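Local coordinates for anthranilate-CoA ligase (Stigmatella aurantiaca, PDB 4WV3), which belongs to the ANL clan of AMP-binding enzymes, which join a large N-terminal domain to a small C-terminal one, at residues Y99-R104 with L172-G177; E116-I121 with E132-I137; H436-E441 with E470-Q475. One frame throughout, in Å; residues are numbered along the deposited sequence.

Contact 1 (Y99-R104 with L172-G177)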
ATOM      1  N   TYR A  99       0.118  18.602  -4.259  1.00 19.27           N
ATOM      2  CA  TYR A  99      -0.292  18.307  -5.627  1.00 20.89           C
ATOM      3  C   TYR A  99       0.521  19.126  -6.620  1.00 25.15           C
ATOM      4  O   TYR A  99       0.805  18.672  -7.728  1.00 20.56           O
ATOM      5  CB  TYR A  99      -1.782  18.593  -5.817  1.00 21.00           C
ATOM      6  CG  TYR A  99      -2.690  17.579  -5.162  1.00 28.37           C
ATOM      7  CD1 TYR A  99      -2.374  16.227  -5.174  1.00 22.76           C
ATOM      8  CD2 TYR A  99      -3.861  17.974  -4.531  1.00 27.68           C
ATOM      9  CE1 TYR A  99      -3.201  15.295  -4.578  1.00 19.35           C
ATOM     10  CE2 TYR A  99      -4.695  17.050  -3.929  1.00 29.69           C
ATOM     11  CZ  TYR A  99      -4.360  15.713  -3.956  1.00 20.53           C
ATOM     12  OH  TYR A  99      -5.186  14.790  -3.358  1.00 27.23           O
ATOM     13  N   GLU A 100       0.893  20.337  -6.214  1.00 23.23           N
ATOM     14  CA  GLU A 100       1.663  21.231  -7.071  1.00 19.34           C
ATOM     15  C   GLU A 100       3.065  20.686  -7.311  1.00 16.03           C
ATOM     16  O   GLU A 100       3.591  20.770  -8.422  1.00 14.23           O
ATOM     17  CB  GLU A 100       1.740  22.630  -6.459  1.00 22.91           C
ATOM     18  CG  GLU A 100       2.494  23.633  -7.317  1.00 30.32           C
ATOM     19  CD  GLU A 100       2.769  24.934  -6.591  1.00 36.11           C
ATOM     20  OE1 GLU A 100       1.803  25.578  -6.128  1.00 33.86           O
ATOM     21  OE2 GLU A 100       3.955  25.308  -6.478  1.00 36.01           O
ATOM     22  N   TYR A 101       3.668  20.127  -6.266  1.00 16.58           N
ATOM     23  CA  TYR A 101       4.992  19.526  -6.383  1.00 17.94           C
ATOM     24  C   TYR A 101       4.976  18.343  -7.342  1.00 18.35           C
ATOM     25  O   TYR A 101       5.815  18.250  -8.236  1.00 19.11           O
ATOM     26  CB  TYR A 101       5.510  19.078  -5.016  1.00 18.68           C
ATOM     27  CG  TYR A 101       6.797  18.284  -5.091  1.00 23.42           C
ATOM     28  CD1 TYR A 101       8.021  18.922  -5.249  1.00 22.38           C
ATOM     29  CD2 TYR A 101       6.789  16.897  -5.007  1.00 16.99           C
ATOM     30  CE1 TYR A 101       9.200  18.203  -5.320  1.00 24.62           C
ATOM     31  CE2 TYR A 101       7.962  16.168  -5.079  1.00 27.46           C
ATOM     32  CZ  TYR A 101       9.165  16.826  -5.235  1.00 28.10           C
ATOM     33  OH  TYR A 101      10.336  16.107  -5.306  1.00 35.50           O
ATOM     34  N   ILE A 102       4.017  17.445  -7.146  1.00 17.48           N
ATOM     35  CA  ILE A 102       3.910  16.234  -7.955  1.00 18.76           C
ATOM     36  C   ILE A 102       3.731  16.536  -9.441  1.00 13.64           C
ATOM     37  O   ILE A 102       4.478  16.031 -10.278  1.00 15.38           O
ATOM     38  CB  ILE A 102       2.752  15.336  -7.470  1.00 16.71           C
ATOM     39  CG1 ILE A 102       3.059  14.782  -6.077  1.00 11.49           C
ATOM     40  CG2 ILE A 102       2.508  14.197  -8.449  1.00 12.90           C
ATOM     41  CD1 ILE A 102       1.942  13.952  -5.489  1.00 14.34           C
ATOM     42  N   LEU A 103       2.747  17.369  -9.762  1.00 14.74           N
ATOM     43  CA  LEU A 103       2.427  17.680 -11.151  1.00 16.73           C
ATOM     44  C   LEU A 103       3.559  18.408 -11.873  1.00 17.62           C
ATOM     45  O   LEU A 103       3.743  18.241 -13.079  1.00 19.66           O
ATOM     46  CB  LEU A 103       1.130  18.488 -11.237  1.00 14.86           C
ATOM     47  CG  LEU A 103      -0.117  17.750 -10.748  1.00 16.88           C
ATOM     48  CD1 LEU A 103      -1.362  18.604 -10.931  1.00 17.71           C
ATOM     49  CD2 LEU A 103      -0.263  16.417 -11.466  1.00 13.82           C
ATOM     50  N   ARG A 104       4.314  19.212 -11.133  1.00 17.05           N
ATOM     51  CA  ARG A 104       5.443  19.933 -11.707  1.00 14.25           C
ATOM     52  C   ARG A 104       6.637  19.003 -11.884  1.00 15.17           C
ATOM     53  O   ARG A 104       7.392  19.119 -12.849  1.00 17.56           O
ATOM     54  CB  ARG A 104       5.837  21.111 -10.816  1.00 20.10           C
ATOM     55  CG  ARG A 104       6.910  22.009 -11.413  1.00 24.90           C
ATOM     56  CD  ARG A 104       7.561  22.880 -10.353  1.00 18.42           C
ATOM     57  NE  ARG A 104       6.577  23.513  -9.480  1.00 31.10           N
ATOM     58  CZ  ARG A 104       5.951  24.651  -9.758  1.00 37.13           C
ATOM     59  NH1 ARG A 104       6.203  25.288 -10.894  1.00 39.50           N
ATOM     60  NH2 ARG A 104       5.070  25.152  -8.905  1.00 37.18           N
ATOM     61  N   LEU A 172       4.307   5.880 -12.434  1.00 13.64           N
ATOM     62  CA  LEU A 172       5.087   6.655 -11.479  1.00 10.51           C
ATOM     63  C   LEU A 172       4.282   6.870 -10.201  1.00 12.66           C
ATOM     64  O   LEU A 172       3.271   7.574 -10.203  1.00 12.79           O
ATOM     65  CB  LEU A 172       5.488   7.999 -12.087  1.00 10.14           C
ATOM     66  CG  LEU A 172       6.259   8.965 -11.185  1.00 12.10           C
ATOM     67  CD1 LEU A 172       7.544   8.325 -10.689  1.00 12.73           C
ATOM     68  CD2 LEU A 172       6.555  10.261 -11.924  1.00 11.23           C
ATOM     69  N   ASN A 173       4.731   6.255  -9.113  1.00 13.40           N
ATOM     70  CA  ASN A 173       4.041   6.367  -7.832  1.00 13.39           C
ATOM     71  C   ASN A 173       4.813   7.208  -6.825  1.00 12.77           C
ATOM     72  O   ASN A 173       5.981   6.939  -6.544  1.00 13.24           O
ATOM     73  CB  ASN A 173       3.758   4.981  -7.250  1.00 13.30           C
ATOM     74  CG  ASN A 173       2.712   4.224  -8.038  1.00 16.91           C
ATOM     75  OD1 ASN A 173       1.518   4.319  -7.755  1.00 23.67           O
ATOM     76  ND2 ASN A 173       3.156   3.466  -9.035  1.00 10.07           N
ATOM     77  N   TYR A 174       4.151   8.224  -6.285  1.00 19.06           N
ATOM     78  CA  TYR A 174       4.774   9.106  -5.306  1.00 17.74           C
ATOM     79  C   TYR A 174       4.527   8.633  -3.878  1.00 15.93           C
ATOM     80  O   TYR A 174       3.454   8.846  -3.315  1.00 16.34           O
ATOM     81  CB  TYR A 174       4.295  10.547  -5.494  1.00 13.29           C
ATOM     82  CG  TYR A 174       4.973  11.254  -6.644  1.00 16.07           C
ATOM     83  CD1 TYR A 174       6.130  11.994  -6.441  1.00 15.47           C
ATOM     84  CD2 TYR A 174       4.466  11.170  -7.934  1.00 14.05           C
ATOM     85  CE1 TYR A 174       6.758  12.639  -7.487  1.00 18.60           C
ATOM     86  CE2 TYR A 174       5.088  11.812  -8.989  1.00 14.59           C
ATOM     87  CZ  TYR A 174       6.235  12.545  -8.759  1.00 19.12           C
ATOM     88  OH  TYR A 174       6.860  13.188  -9.802  1.00 15.18           O
ATOM     89  N   SER A 175       5.537   7.987  -3.305  1.00 20.73           N
ATOM     90  CA  SER A 175       5.458   7.471  -1.946  1.00 26.26           C
ATOM     91  C   SER A 175       5.761   8.568  -0.934  1.00 36.07           C
ATOM     92  O   SER A 175       6.810   9.208  -0.999  1.00 40.85           O
ATOM     93  CB  SER A 175       6.440   6.310  -1.768  1.00 24.90           C
ATOM     94  OG  SER A 175       6.421   5.819  -0.439  1.00 25.49           O
ATOM     95  N   SER A 176       4.839   8.781   0.000  1.00 35.00           N
ATOM     96  CA  SER A 176       5.013   9.796   1.034  1.00 41.90           C
ATOM     97  C   SER A 176       6.245   9.509   1.887  1.00 45.02           C
ATOM     98  O   SER A 176       6.449   8.383   2.343  1.00 36.44           O
ATOM     99  CB  SER A 176       3.768   9.879   1.919  1.00 45.01           C
ATOM    100  OG  SER A 176       3.526   8.646   2.573  1.00 40.85           O
ATOM    101  N   GLY A 177       7.065  10.534   2.094  1.00 46.00           N
ATOM    102  CA  GLY A 177       8.292  10.388   2.855  1.00 48.74           C
ATOM    103  C   GLY A 177       8.205  10.966   4.255  1.00 54.97           C
ATOM    104  O   GLY A 177       7.115  11.232   4.762  1.00 51.36           O
TER
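I102 of helix 96-105 and Y174 of strand 169-175 are the residues whose backbones come nearest, CA to CA 7.7 Å, and no hydrogen bond links the two segments. The space between them is filled mainly by one isoleucine lying against one tyrosine ring. I102 lays both branches on the same face of Y174: its CG2 methyl is 3.9 Å from the ring centroid and 28° off the normal, a CH-pi contact, with CD2 and CE2 of Y174 both 3.6 Å from I102 CG2. I102 CG1 rests 4.0 Å above the Y174 ring plane, displaced toward the rim. The chain end, I102 CD1, runs on past the ring to Y174 CB at 4.1 Å; the isoleucine and the tyrosine lie alongside each other, pointing opposite ways. With chi1 of -78°, the Y174 ring stands beside its backbone N and reaches along the helix, where its OH hydrogen-bonds to D105 OD2 at the helix end; the ring is thus held at its far end as well as across a face. Strand 169-175 pairs antiparallel with strand 183-188, and S175-S176-G177 opens the serine-, threonine- and glycine-rich phosphate-binding loop that is a signature of ANL enzymes. S175 touches the bound 5'-O-[(S)-[(2-aminobenzoyl)oxy](hydroxy)phosphoryl]adenosine, whereas the Y174 side chain is about 10 Å from it and turns to the helix instead. On the more exposed margin Y101 adds a looser apolar touch, CE2 to Y174 CE1 at 4.4 Å. V88 of strand 86-89 also packs on Y174.

Contact 2 (E116-I121 with E132-I137)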
ATOM      1  N   GLU A 116     -14.373  16.578  -7.050  1.00 25.29           N
ATOM      2  CA  GLU A 116     -14.269  16.971  -5.645  1.00 32.19           C
ATOM      3  C   GLU A 116     -12.844  17.366  -5.264  1.00 32.65           C
ATOM      4  O   GLU A 116     -12.601  17.872  -4.166  1.00 30.73           O
ATOM      5  CB  GLU A 116     -14.785  15.863  -4.724  1.00 28.95           C
ATOM      6  CG  GLU A 116     -13.804  14.732  -4.486  1.00 31.08           C
ATOM      7  CD  GLU A 116     -14.230  13.834  -3.340  1.00 45.77           C
ATOM      8  OE1 GLU A 116     -15.157  13.013  -3.526  1.00 38.88           O
ATOM      9  OE2 GLU A 116     -13.639  13.955  -2.246  1.00 40.47           O
ATOM     10  N   PHE A 117     -11.912  17.133  -6.181  1.00 32.11           N
ATOM     11  CA  PHE A 117     -10.517  17.511  -5.992  1.00 31.58           C
ATOM     12  C   PHE A 117     -10.169  18.669  -6.922  1.00 32.77           C
ATOM     13  O   PHE A 117      -9.080  19.240  -6.847  1.00 33.74           O
ATOM     14  CB  PHE A 117      -9.601  16.322  -6.284  1.00 27.17           C
ATOM     15  CG  PHE A 117      -9.935  15.089  -5.495  1.00 23.14           C
ATOM     16  CD1 PHE A 117     -10.078  15.147  -4.118  1.00 26.01           C
ATOM     17  CD2 PHE A 117     -10.112  13.872  -6.132  1.00 23.45           C
ATOM     18  CE1 PHE A 117     -10.386  14.013  -3.391  1.00 20.87           C
ATOM     19  CE2 PHE A 117     -10.421  12.735  -5.412  1.00 27.71           C
ATOM     20  CZ  PHE A 117     -10.559  12.806  -4.039  1.00 26.19           C
ATOM     21  N   LEU A 118     -11.110  18.999  -7.802  1.00 29.67           N
ATOM     22  CA  LEU A 118     -10.948  20.076  -8.782  1.00 34.29           C
ATOM     23  C   LEU A 118     -10.530  21.444  -8.211  1.00 39.59           C
ATOM     24  O   LEU A 118      -9.669  22.108  -8.791  1.00 46.16           O
ATOM     25  CB  LEU A 118     -12.214  20.215  -9.639  1.00 31.80           C
ATOM     26  CG  LEU A 118     -12.130  21.105 -10.880  1.00 36.27           C
ATOM     27  CD1 LEU A 118     -10.966  20.683 -11.760  1.00 29.60           C
ATOM     28  CD2 LEU A 118     -13.432  21.051 -11.661  1.00 34.30           C
ATOM     29  N   PRO A 119     -11.136  21.882  -7.089  1.00 38.89           N
ATOM     30  CA  PRO A 119     -10.683  23.179  -6.567  1.00 36.86           C
ATOM     31  C   PRO A 119      -9.298  23.107  -5.928  1.00 36.31           C
ATOM     32  O   PRO A 119      -8.626  24.130  -5.796  1.00 34.39           O
ATOM     33  CB  PRO A 119     -11.740  23.524  -5.512  1.00 33.26           C
ATOM     34  CG  PRO A 119     -12.319  22.217  -5.110  1.00 45.55           C
ATOM     35  CD  PRO A 119     -12.292  21.361  -6.334  1.00 35.65           C
ATOM     36  N   LEU A 120      -8.881  21.904  -5.544  1.00 39.92           N
ATOM     37  CA  LEU A 120      -7.568  21.696  -4.942  1.00 35.55           C
ATOM     38  C   LEU A 120      -6.451  21.824  -5.978  1.00 36.08           C
ATOM     39  O   LEU A 120      -5.280  21.970  -5.628  1.00 48.93           O
ATOM     40  CB  LEU A 120      -7.511  20.330  -4.252  1.00 44.42           C
ATOM     41  CG  LEU A 120      -7.354  20.357  -2.729  1.00 40.75           C
ATOM     42  CD1 LEU A 120      -8.384  21.285  -2.099  1.00 35.70           C
ATOM     43  CD2 LEU A 120      -7.452  18.955  -2.136  1.00 28.54           C
ATOM     44  N   ILE A 121      -6.832  21.770  -7.251  1.00 37.89           N
ATOM     45  CA  ILE A 121      -5.903  21.925  -8.370  1.00 31.70           C
ATOM     46  C   ILE A 121      -6.092  23.310  -8.992  1.00 31.66           C
ATOM     47  O   ILE A 121      -5.155  23.907  -9.528  1.00 39.36           O
ATOM     48  CB  ILE A 121      -6.109  20.801  -9.432  1.00 30.41           C
ATOM     49  CG1 ILE A 121      -5.303  19.551  -9.068  1.00 25.75           C
ATOM     50  CG2 ILE A 121      -5.710  21.260 -10.829  1.00 32.88           C
ATOM     51  CD1 ILE A 121      -5.819  18.802  -7.862  1.00 31.42           C
ATOM     52  N   GLU A 132      -1.695  21.530 -19.513  1.00 24.23           N
ATOM     53  CA  GLU A 132      -2.528  22.148 -20.541  1.00 31.10           C
ATOM     54  C   GLU A 132      -3.996  21.741 -20.444  1.00 25.17           C
ATOM     55  O   GLU A 132      -4.887  22.591 -20.486  1.00 26.00           O
ATOM     56  CB  GLU A 132      -1.996  21.822 -21.940  1.00 28.59           C
ATOM     57  CG  GLU A 132      -0.624  22.398 -22.243  1.00 36.52           C
ATOM     58  CD  GLU A 132      -0.310  22.388 -23.727  1.00 43.51           C
ATOM     59  OE1 GLU A 132      -1.220  22.685 -24.529  1.00 44.75           O
ATOM     60  OE2 GLU A 132       0.844  22.079 -24.092  1.00 42.61           O
ATOM     61  N   HIS A 133      -4.246  20.442 -20.317  1.00 22.07           N
ATOM     62  CA  HIS A 133      -5.611  19.931 -20.335  1.00 23.86           C
ATOM     63  C   HIS A 133      -5.999  19.233 -19.037  1.00 20.92           C
ATOM     64  O   HIS A 133      -5.310  18.326 -18.573  1.00 22.12           O
ATOM     65  CB  HIS A 133      -5.806  18.977 -21.516  1.00 18.41           C
ATOM     66  CG  HIS A 133      -5.444  19.574 -22.839  1.00 21.47           C
ATOM     67  ND1 HIS A 133      -4.322  19.196 -23.545  1.00 20.35           N
ATOM     68  CD2 HIS A 133      -6.052  20.529 -23.583  1.00 15.66           C
ATOM     69  CE1 HIS A 133      -4.257  19.889 -24.669  1.00 21.60           C
ATOM     70  NE2 HIS A 133      -5.295  20.704 -24.716  1.00 20.98           N
ATOM     71  N   ILE A 134      -7.114  19.663 -18.457  1.00 18.50           N
ATOM     72  CA  ILE A 134      -7.651  19.027 -17.263  1.00 19.98           C
ATOM     73  C   ILE A 134      -8.980  18.344 -17.571  1.00 20.94           C
ATOM     74  O   ILE A 134      -9.974  19.007 -17.864  1.00 29.87           O
ATOM     75  CB  ILE A 134      -7.855  20.042 -16.125  1.00 18.62           C
ATOM     76  CG1 ILE A 134      -6.514  20.650 -15.711  1.00 25.14           C
ATOM     77  CG2 ILE A 134      -8.530  19.379 -14.934  1.00 16.90           C
ATOM     78  CD1 ILE A 134      -6.619  21.653 -14.581  1.00 26.25           C
ATOM     79  N   VAL A 135      -8.987  17.015 -17.514  1.00 16.13           N
ATOM     80  CA  VAL A 135     -10.204  16.243 -17.742  1.00 20.55           C
ATOM     81  C   VAL A 135     -10.866  15.898 -16.413  1.00 20.38           C
ATOM     82  O   VAL A 135     -10.229  15.340 -15.519  1.00 20.18           O
ATOM     83  CB  VAL A 135      -9.919  14.947 -18.519  1.00 20.35           C
ATOM     84  CG1 VAL A 135     -11.198  14.142 -18.686  1.00 21.48           C
ATOM     85  CG2 VAL A 135      -9.304  15.268 -19.872  1.00 21.35           C
ATOM     86  N   VAL A 136     -12.147  16.231 -16.288  1.00 19.53           N
ATOM     87  CA  VAL A 136     -12.844  16.094 -15.014  1.00 21.87           C
ATOM     88  C   VAL A 136     -13.835  14.934 -14.989  1.00 22.33           C
ATOM     89  O   VAL A 136     -14.685  14.807 -15.871  1.00 25.50           O
ATOM     90  CB  VAL A 136     -13.576  17.398 -14.635  1.00 24.27           C
ATOM     91  CG1 VAL A 136     -14.315  17.230 -13.316  1.00 17.40           C
ATOM     92  CG2 VAL A 136     -12.587  18.550 -14.555  1.00 20.68           C
ATOM     93  N   ILE A 137     -13.713  14.088 -13.970  1.00 23.06           N
ATOM     94  CA  ILE A 137     -14.647  12.990 -13.759  1.00 23.78           C
ATOM     95  C   ILE A 137     -15.732  13.406 -12.772  1.00 29.69           C
ATOM     96  O   ILE A 137     -15.431  13.873 -11.672  1.00 27.71           O
ATOM     97  CB  ILE A 137     -13.934  11.748 -13.202  1.00 20.47           C
ATOM     98  CG1 ILE A 137     -12.788  11.326 -14.123  1.00 19.97           C
ATOM     99  CG2 ILE A 137     -14.922  10.610 -13.008  1.00 19.01           C
ATOM    100  CD1 ILE A 137     -11.896  10.265 -13.525  1.00 17.25           C
TER
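L118 of segment 116-121 faces V136 of strand 133-137 with CA atoms 7.6 Å apart, and the join between the two segments is wholly apolar. The bump is the CG2 methyl of V136, which enters the fork of L118: CD1 and CD2 of the leucine are each 3.9 Å from V136 CG2, one prong to either side of the methyl. The two side chains meet at about a right angle. With CG1 of V136 anti to the backbone N (chi1 179°), CG2 is the branch turned to the leucine. L118 CD1 also looks the other way along the strand, to I134 CG2 at 4.2 Å, and therefore lies between the two strand residues that face the helix. One turn further on, I121 takes up the other end of I134: its CG2 methyl is 3.9 Å from I134 CD1, the tip of an extended chain, and the two side chains pass at a slant. I134 is thereby touched at two points, its CG2 branch by L118 and its CD1 end by I121. The longer arm of I121 leads away from the strand. V135, between I134 and V136, turns to the reverse face of the strand and packs on W151 of helix 148-152. The neighbouring strand 110-114 extends the apolar floor, V113 meeting both L118 and I134, and L111 meeting I121. Strand 110-114, helix 118-122 and strand 133-137 form a beta-alpha-beta unit of a five-stranded parallel sheet, with the helix packed on the two parallel strands it connects.

Contact 3 (H436-E441 with E470-Q475)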
ATOM      1  N   HIS A 436      -3.843  -6.551  25.101  1.00 17.70           N
ATOM      2  CA  HIS A 436      -4.857  -6.127  26.058  1.00 22.56           C
ATOM      3  C   HIS A 436      -6.135  -5.749  25.317  1.00 24.29           C
ATOM      4  O   HIS A 436      -6.101  -4.947  24.382  1.00 25.81           O
ATOM      5  CB  HIS A 436      -4.359  -4.952  26.899  1.00 18.75           C
ATOM      6  CG  HIS A 436      -5.208  -4.670  28.100  1.00 24.09           C
ATOM      7  ND1 HIS A 436      -6.433  -4.043  28.015  1.00 24.63           N
ATOM      8  CD2 HIS A 436      -5.014  -4.939  29.413  1.00 25.20           C
ATOM      9  CE1 HIS A 436      -6.953  -3.934  29.224  1.00 25.13           C
ATOM     10  NE2 HIS A 436      -6.112  -4.469  30.090  1.00 30.62           N
ATOM     11  N   PRO A 437      -7.272  -6.323  25.738  1.00 25.65           N
ATOM     12  CA  PRO A 437      -8.553  -6.216  25.027  1.00 25.53           C
ATOM     13  C   PRO A 437      -9.129  -4.801  24.970  1.00 23.30           C
ATOM     14  O   PRO A 437     -10.072  -4.567  24.215  1.00 23.59           O
ATOM     15  CB  PRO A 437      -9.479  -7.124  25.842  1.00 24.33           C
ATOM     16  CG  PRO A 437      -8.877  -7.149  27.203  1.00 26.45           C
ATOM     17  CD  PRO A 437      -7.397  -7.107  26.979  1.00 19.82           C
ATOM     18  N   ALA A 438      -8.578  -3.878  25.752  1.00 24.96           N
ATOM     19  CA  ALA A 438      -9.079  -2.508  25.774  1.00 18.03           C
ATOM     20  C   ALA A 438      -8.373  -1.632  24.743  1.00 22.22           C
ATOM     21  O   ALA A 438      -8.838  -0.539  24.419  1.00 20.97           O
ATOM     22  CB  ALA A 438      -8.935  -1.912  27.165  1.00 16.12           C
ATOM     23  N   VAL A 439      -7.250  -2.121  24.228  1.00 24.43           N
ATOM     24  CA  VAL A 439      -6.461  -1.377  23.254  1.00 22.01           C
ATOM     25  C   VAL A 439      -6.871  -1.711  21.824  1.00 23.72           C
ATOM     26  O   VAL A 439      -6.836  -2.871  21.414  1.00 24.45           O
ATOM     27  CB  VAL A 439      -4.959  -1.672  23.415  1.00 21.20           C
ATOM     28  CG1 VAL A 439      -4.152  -0.913  22.371  1.00 19.57           C
ATOM     29  CG2 VAL A 439      -4.499  -1.321  24.820  1.00 21.41           C
ATOM     30  N   GLN A 440      -7.260  -0.689  21.068  1.00 22.58           N
ATOM     31  CA  GLN A 440      -7.607  -0.868  19.663  1.00 25.25           C
ATOM     32  C   GLN A 440      -6.344  -0.876  18.807  1.00 26.15           C
ATOM     33  O   GLN A 440      -6.153  -1.760  17.970  1.00 23.08           O
ATOM     34  CB  GLN A 440      -8.562   0.232  19.200  1.00 16.92           C
ATOM     35  CG  GLN A 440      -8.972   0.122  17.741  1.00 19.95           C
ATOM     36  CD  GLN A 440     -10.087   1.082  17.377  1.00 25.50           C
ATOM     37  OE1 GLN A 440     -10.772   1.615  18.252  1.00 27.29           O
ATOM     38  NE2 GLN A 440     -10.273   1.311  16.083  1.00 23.48           N
ATOM     39  N   GLU A 441      -5.487   0.117  19.028  1.00 21.76           N
ATOM     40  CA  GLU A 441      -4.185   0.193  18.374  1.00 20.56           C
ATOM     41  C   GLU A 441      -3.284   1.143  19.155  1.00 20.29           C
ATOM     42  O   GLU A 441      -3.755   1.869  20.029  1.00 18.18           O
ATOM     43  CB  GLU A 441      -4.323   0.661  16.925  1.00 19.65           C
ATOM     44  CG  GLU A 441      -4.972   2.024  16.773  1.00 21.10           C
ATOM     45  CD  GLU A 441      -5.006   2.492  15.333  1.00 23.78           C
ATOM     46  OE1 GLU A 441      -4.270   1.919  14.502  1.00 22.33           O
ATOM     47  OE2 GLU A 441      -5.773   3.431  15.030  1.00 22.20           O
ATOM     48  N   GLU A 470      -7.753   4.149  36.704  1.00 44.91           N
ATOM     49  CA  GLU A 470      -6.620   3.811  37.554  1.00 42.13           C
ATOM     50  C   GLU A 470      -6.270   2.332  37.414  1.00 43.24           C
ATOM     51  O   GLU A 470      -5.105   1.946  37.501  1.00 47.40           O
ATOM     52  CB  GLU A 470      -6.943   4.148  39.011  1.00 51.65           C
ATOM     53  CG  GLU A 470      -5.728   4.344  39.901  1.00 50.12           C
ATOM     54  CD  GLU A 470      -6.094   4.946  41.244  1.00 61.46           C
ATOM     55  OE1 GLU A 470      -7.243   5.417  41.390  1.00 49.09           O
ATOM     56  OE2 GLU A 470      -5.237   4.948  42.152  1.00 60.36           O
ATOM     57  N   ALA A 471      -7.291   1.512  37.183  1.00 36.63           N
ATOM     58  CA  ALA A 471      -7.100   0.078  37.011  1.00 37.45           C
ATOM     59  C   ALA A 471      -6.498  -0.243  35.648  1.00 43.64           C
ATOM     60  O   ALA A 471      -5.602  -1.080  35.540  1.00 46.64           O
ATOM     61  CB  ALA A 471      -8.419  -0.656  37.196  1.00 32.83           C
ATOM     62  N   LEU A 472      -6.994   0.428  34.612  1.00 45.37           N
ATOM     63  CA  LEU A 472      -6.557   0.177  33.241  1.00 36.57           C
ATOM     64  C   LEU A 472      -5.062   0.415  33.060  1.00 33.37           C
ATOM     65  O   LEU A 472      -4.367  -0.398  32.451  1.00 37.06           O
ATOM     66  CB  LEU A 472      -7.344   1.044  32.258  1.00 29.97           C
ATOM     67  CG  LEU A 472      -7.051   0.793  30.778  1.00 25.62           C
ATOM     68  CD1 LEU A 472      -7.524  -0.595  30.371  1.00 23.07           C
ATOM     69  CD2 LEU A 472      -7.692   1.862  29.910  1.00 24.69           C
ATOM     70  N   ILE A 473      -4.576   1.535  33.587  1.00 31.45           N
ATOM     71  CA  ILE A 473      -3.155   1.855  33.539  1.00 32.34           C
ATOM     72  C   ILE A 473      -2.353   0.767  34.241  1.00 32.49           C
ATOM     73  O   ILE A 473      -1.308   0.334  33.755  1.00 32.48           O
ATOM     74  CB  ILE A 473      -2.859   3.211  34.209  1.00 29.35           C
ATOM     75  CG1 ILE A 473      -3.666   4.326  33.539  1.00 27.34           C
ATOM     76  CG2 ILE A 473      -1.372   3.522  34.155  1.00 24.58           C
ATOM     77  CD1 ILE A 473      -3.455   5.688  34.160  1.00 15.84           C
ATOM     78  N   ARG A 474      -2.862   0.323  35.384  1.00 30.49           N
ATOM     79  CA  ARG A 474      -2.218  -0.724  36.165  1.00 36.19           C
ATOM     80  C   ARG A 474      -2.211  -2.056  35.416  1.00 33.44           C
ATOM     81  O   ARG A 474      -1.216  -2.779  35.433  1.00 24.43           O
ATOM     82  CB  ARG A 474      -2.914  -0.871  37.520  1.00 42.36           C
ATOM     83  CG  ARG A 474      -2.358  -1.972  38.404  1.00 49.01           C
ATOM     84  CD  ARG A 474      -2.942  -1.885  39.806  1.00 60.05           C
ATOM     85  NE  ARG A 474      -4.398  -1.770  39.784  1.00 60.51           N
ATOM     86  CZ  ARG A 474      -5.090  -0.896  40.509  1.00 53.15           C
ATOM     87  NH1 ARG A 474      -4.460  -0.058  41.322  1.00 50.50           N
ATOM     88  NH2 ARG A 474      -6.412  -0.861  40.425  1.00 53.55           N
ATOM     89  N   GLN A 475      -3.322  -2.369  34.754  1.00 30.86           N
ATOM     90  CA  GLN A 475      -3.433  -3.600  33.974  1.00 30.33           C
ATOM     91  C   GLN A 475      -2.443  -3.615  32.814  1.00 27.70           C
ATOM     92  O   GLN A 475      -1.742  -4.602  32.598  1.00 29.91           O
ATOM     93  CB  GLN A 475      -4.856  -3.783  33.444  1.00 32.89           C
ATOM     94  CG  GLN A 475      -5.895  -4.065  34.517  1.00 33.13           C
ATOM     95  CD  GLN A 475      -7.287  -4.245  33.946  1.00 41.90           C
ATOM     96  OE1 GLN A 475      -7.452  -4.536  32.761  1.00 39.57           O
ATOM     97  NE2 GLN A 475      -8.300  -4.069  34.787  1.00 40.63           N
TER
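The type I beta turn from H436 to V439, leading into strand 439-448 of the C-terminal domain, is tied to helix 470-483 by the side chains of H436 and Q475. CG of H436 is anti to the backbone N (chi1 -167°), which carries the ring toward the helix. H436 NE2 donates to Q475 OE1 at 3.0 Å with an N-H...O angle of 152°. The acceptor lies in the imidazole plane, at the ring edge, and the donor meets a lone pair in the carbonyl plane, although ring and amide planes are 35° apart. The other ring nitrogen is used within the turn: A438 N donates to H436 ND1 at 3.1 Å, somewhat tilted from the ring plane. Two bonds at separate nitrogens thus fix the rotation of the ring. Q475 reaches it with an extended chain, and its CB also approaches H436 NE2 at 3.6 Å. Alongside this polar link L472 turns CD1 into the corner between turn and helix, 3.6 Å from H436 CE1 and 3.7 Å from A438 CB. L472 also packs on L462 and F495, from strands 454-462 and 492-496, so this helix face covers the sheet in the manner of a two-layer alpha/beta domain.

From the N terminus, helix 96-105 opens the loop of contact 1, which closes when the chain returns as strand 169-175. Contact 2 opens and closes within that loop, joining helix 118-122 to the strand that follows it. The two contacts also touch, through Y99 of the first helix against L120 and I121 of the second, so helix 96-105 bridges them, meeting strand 169-175 in one and helix 118-122 through Y99. Contact 3 comes later in the chain, in the C-terminal domain, and closes a loop holding most of strand 439-448 and strand 454-462. Its centre is about 39 Å from that of contact 1 and about 46 Å from that of contact 2.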